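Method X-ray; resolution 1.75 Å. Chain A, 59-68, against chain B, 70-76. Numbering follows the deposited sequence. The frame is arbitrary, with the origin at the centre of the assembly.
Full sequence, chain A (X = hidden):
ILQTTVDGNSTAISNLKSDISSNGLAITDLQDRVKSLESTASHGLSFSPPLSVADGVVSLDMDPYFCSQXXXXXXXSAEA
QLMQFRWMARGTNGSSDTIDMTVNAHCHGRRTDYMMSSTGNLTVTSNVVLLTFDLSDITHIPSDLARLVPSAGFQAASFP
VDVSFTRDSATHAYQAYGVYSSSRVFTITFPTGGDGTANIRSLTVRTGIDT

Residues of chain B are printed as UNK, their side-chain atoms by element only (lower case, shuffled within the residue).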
# COMPACT_ATOMS: atom_id res chain seq x y z
N SER A 59 -4.31 -19.04 3.16
CA SER A 59 -3.43 -18.04 2.52
C SER A 59 -4.08 -16.66 2.51
O SER A 59 -5.30 -16.55 2.55
CB SER A 59 -3.19 -18.42 1.07
OG SER A 59 -2.34 -19.54 1.00
N LEU A 60 -3.24 -15.62 2.46
CA LEU A 60 -3.68 -14.28 2.04
C LEU A 60 -3.36 -14.14 0.54
O LEU A 60 -2.20 -14.19 0.15
CB LEU A 60 -2.93 -13.21 2.84
CG LEU A 60 -3.24 -11.77 2.40
CD1 LEU A 60 -4.62 -11.34 2.84
CD2 LEU A 60 -2.19 -10.83 2.98
N ASP A 61 -4.40 -14.07 -0.28
CA ASP A 61 -4.27 -13.81 -1.70
C ASP A 61 -3.86 -12.34 -1.88
O ASP A 61 -4.50 -11.43 -1.30
CB ASP A 61 -5.60 -14.10 -2.38
CG ASP A 61 -5.94 -15.59 -2.36
OD1 ASP A 61 -5.04 -16.39 -2.66
OD2 ASP A 61 -7.09 -15.92 -2.05
N MET A 62 -2.73 -12.15 -2.56
CA MET A 62 -2.12 -10.82 -2.64
C MET A 62 -2.05 -10.40 -4.09
O MET A 62 -1.61 -11.19 -4.93
CB MET A 62 -0.72 -10.84 -2.03
CG MET A 62 -0.68 -11.14 -0.53
SD MET A 62 0.96 -11.40 0.06
CE MET A 62 1.34 -13.09 -0.54
N ASP A 63 -2.49 -9.16 -4.39
CA ASP A 63 -2.33 -8.57 -5.72
C ASP A 63 -0.86 -8.15 -5.86
O ASP A 63 -0.41 -7.27 -5.14
CB ASP A 63 -3.29 -7.37 -5.89
CG ASP A 63 -2.89 -6.44 -7.06
OD1 ASP A 63 -2.17 -6.88 -8.00
OD2 ASP A 63 -3.35 -5.28 -7.02
N PRO A 64 -0.10 -8.80 -6.78
CA PRO A 64 1.35 -8.53 -6.83
C PRO A 64 1.71 -7.08 -7.26
O PRO A 64 2.85 -6.67 -7.09
CB PRO A 64 1.87 -9.52 -7.87
CG PRO A 64 0.67 -9.73 -8.78
CD PRO A 64 -0.49 -9.79 -7.81
N TYR A 65 0.76 -6.34 -7.82
CA TYR A 65 0.98 -4.89 -8.12
C TYR A 65 0.82 -4.00 -6.88
O TYR A 65 1.17 -2.81 -6.90
CB TYR A 65 0.04 -4.42 -9.21
CG TYR A 65 0.40 -5.01 -10.54
CD1 TYR A 65 1.38 -4.42 -11.31
CD2 TYR A 65 -0.24 -6.17 -11.00
CE1 TYR A 65 1.77 -4.98 -12.51
CE2 TYR A 65 0.14 -6.73 -12.23
CZ TYR A 65 1.13 -6.11 -12.98
OH TYR A 65 1.53 -6.62 -14.19
N PHE A 66 0.31 -4.61 -5.80
CA PHE A 66 0.05 -3.87 -4.54
C PHE A 66 0.89 -4.38 -3.39
O PHE A 66 1.43 -3.59 -2.59
CB PHE A 66 -1.44 -3.90 -4.16
CG PHE A 66 -1.73 -3.19 -2.86
CD1 PHE A 66 -1.48 -1.82 -2.75
CD2 PHE A 66 -2.19 -3.90 -1.72
CE1 PHE A 66 -1.75 -1.13 -1.53
CE2 PHE A 66 -2.50 -3.23 -0.51
CZ PHE A 66 -2.25 -1.83 -0.42
N CYS A 67 1.01 -5.72 -3.24
CA CYS A 67 1.68 -6.21 -2.03
C CYS A 67 2.25 -7.60 -2.27
O CYS A 67 1.96 -8.22 -3.29
CB CYS A 67 0.68 -6.24 -0.87
SG CYS A 67 -0.75 -7.42 -1.11
N SER A 68 3.08 -8.06 -1.33
CA SER A 68 3.78 -9.36 -1.46
C SER A 68 4.14 -9.77 -0.04
O SER A 68 3.95 -8.98 0.90
CB SER A 68 5.03 -9.19 -2.33
OG SER A 68 5.98 -8.32 -1.74
N UNK B 70 -10.37 -7.53 -4.20
CA UNK B 70 -10.96 -7.90 -5.49
C UNK B 70 -10.41 -9.31 -5.73
O UNK B 70 -9.47 -9.56 -6.53
n UNK B 70 -13.01 -5.52 -7.28
n UNK B 70 -13.87 -5.25 -9.40
c UNK B 70 -10.79 -5.46 -6.15
c UNK B 70 -10.54 -6.89 -6.55
c UNK B 70 -12.28 -5.10 -6.08
n UNK B 70 -12.70 -3.53 -8.42
c UNK B 70 -13.19 -4.76 -8.36
N UNK B 71 -10.98 -10.23 -4.96
CA UNK B 71 -10.43 -11.57 -4.67
C UNK B 71 -9.13 -11.49 -3.84
O UNK B 71 -9.06 -12.03 -2.72
c UNK B 71 -10.25 -12.47 -5.95
c UNK B 71 -9.77 -13.89 -5.56
c UNK B 71 -11.59 -12.54 -6.75
N UNK B 72 -8.11 -10.82 -4.39
CA UNK B 72 -6.84 -10.64 -3.71
C UNK B 72 -6.80 -9.28 -3.02
O UNK B 72 -7.60 -8.40 -3.30
c UNK B 72 -5.66 -10.78 -4.69
o UNK B 72 -5.82 -9.88 -5.77
N UNK B 73 -5.84 -9.13 -2.11
CA UNK B 73 -5.69 -7.89 -1.37
C UNK B 73 -5.01 -6.90 -2.32
O UNK B 73 -3.88 -7.13 -2.81
c UNK B 73 -4.54 -6.93 0.77
c UNK B 73 -3.47 -7.22 1.84
c UNK B 73 -4.78 -8.14 -0.16
c UNK B 73 -5.81 -6.32 1.39
N UNK B 74 -5.70 -5.80 -2.50
CA UNK B 74 -5.25 -4.75 -3.45
C UNK B 74 -5.35 -3.36 -2.84
O UNK B 74 -5.56 -3.22 -1.64
c UNK B 74 -6.00 -4.87 -4.79
o UNK B 74 -5.37 -4.02 -5.76
c UNK B 74 -7.50 -4.51 -4.66
N UNK B 75 -5.17 -2.33 -3.66
CA UNK B 75 -5.08 -0.95 -3.11
C UNK B 75 -6.47 -0.36 -2.74
O UNK B 75 -7.51 -1.05 -2.81
c UNK B 75 -4.31 -0.06 -4.10
o UNK B 75 -5.02 -0.10 -5.31
N UNK B 76 -6.48 0.93 -2.37
CA UNK B 76 -7.67 1.54 -1.74
C UNK B 76 -8.92 1.53 -2.60
O UNK B 76 -8.85 1.61 -3.82
c UNK B 76 -5.82 4.18 -3.01
c UNK B 76 -8.00 5.56 -4.09
c UNK B 76 -8.17 4.64 -3.04
c UNK B 76 -5.64 5.11 -4.07
c UNK B 76 -7.34 2.98 -1.33
c UNK B 76 -7.11 3.94 -2.50
o UNK B 76 -6.54 6.71 -5.59
c UNK B 76 -6.72 5.78 -4.58
O HOH W 1 -9.40 -14.59 -1.75

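Position 70 carries seven side-chain atoms, four carbons and three nitrogens: an unbranched run of three carbons and a nitrogen ends in a carbon bearing two more nitrogens. None of them contacts the chain A stretch; the nearest, CB, stays 7.3 Å from CB of Asp63(A). The guanidinium identifies Arg70(B).

Position 71 has three carbons, the first carrying the other two. It meets chain A chiefly through its backbone: its O lies 4.0 Å from CB of Asp61(A), and a water bridges the two residues, donating to Asp61(A) OD2 at 2.7 Å and to the O of position 71 at 2.8 Å. The branching is that of valine, so this is Val71(B), an exposed residue.

Position 72 shows one carbon followed by one oxygen. CA to CB points toward chain A, and its CB is 4.0 Å from CB of Asp61(A). The oxygen approaches CB of Asp63(A) at 3.6 Å, a packing contact. One carbon and one oxygen make it Ser72(B).

Position 73 has four carbons, forked at the second, without heteroatoms. One of the terminal carbons lies 4.0 Å from CD2 of Leu60(A) and 4.0 Å from SG of Cys67(A), while the forked carbon is 4.4 Å from CE2 of Phe66(A). The side chain therefore packs against three apolar partners. The fork beyond CB excludes isoleucine and establishes Leu73(B).

Position 74 has a first carbon bearing one oxygen and one carbon. The oxygen lies 2.7 Å from OD2 of Asp63(A). The branching identifies Thr74(B), whose OG1 donates a hydrogen bond to that OD2. The other carboxylate oxygen, Asp63(A) OD1, accepts from Tyr65(A) N at 3.0 Å, so the same carboxylate also braces its own turn.

Position 75 repeats the carbon-then-oxygen pattern. Its CA sits 3.8 Å from the centroid of the Phe66(A) ring, 16° off the ring normal, a CH-pi contact over the face. It is Ser75(B).

Position 76 has a first carbon leading to a six-carbon ring that bears an oxygen. This side chain makes no contact with the chain A stretch. The ring and its oxygen define Tyr76(B).

The contact is organised around a single beta bridge between Met62(A) and Leu73(B), with CA atoms 4.8 Å apart. Leu73(B) N donates to Asp61(A) O (2.8 Å, 163°), and Asp63(A) N donates to Leu73(B) O (2.9 Å, 160°); both bonds are short and nearly straight. Leu73(B) thus uses its backbone to fix the register and its side chain to fill an apolar site. The Thr74(B)–Asp63(A) bond and the Phe66(A) ring extend the grip beyond the bridge, and 454 Å² is buried in total.

Chain B 70-76: RVSLTSY
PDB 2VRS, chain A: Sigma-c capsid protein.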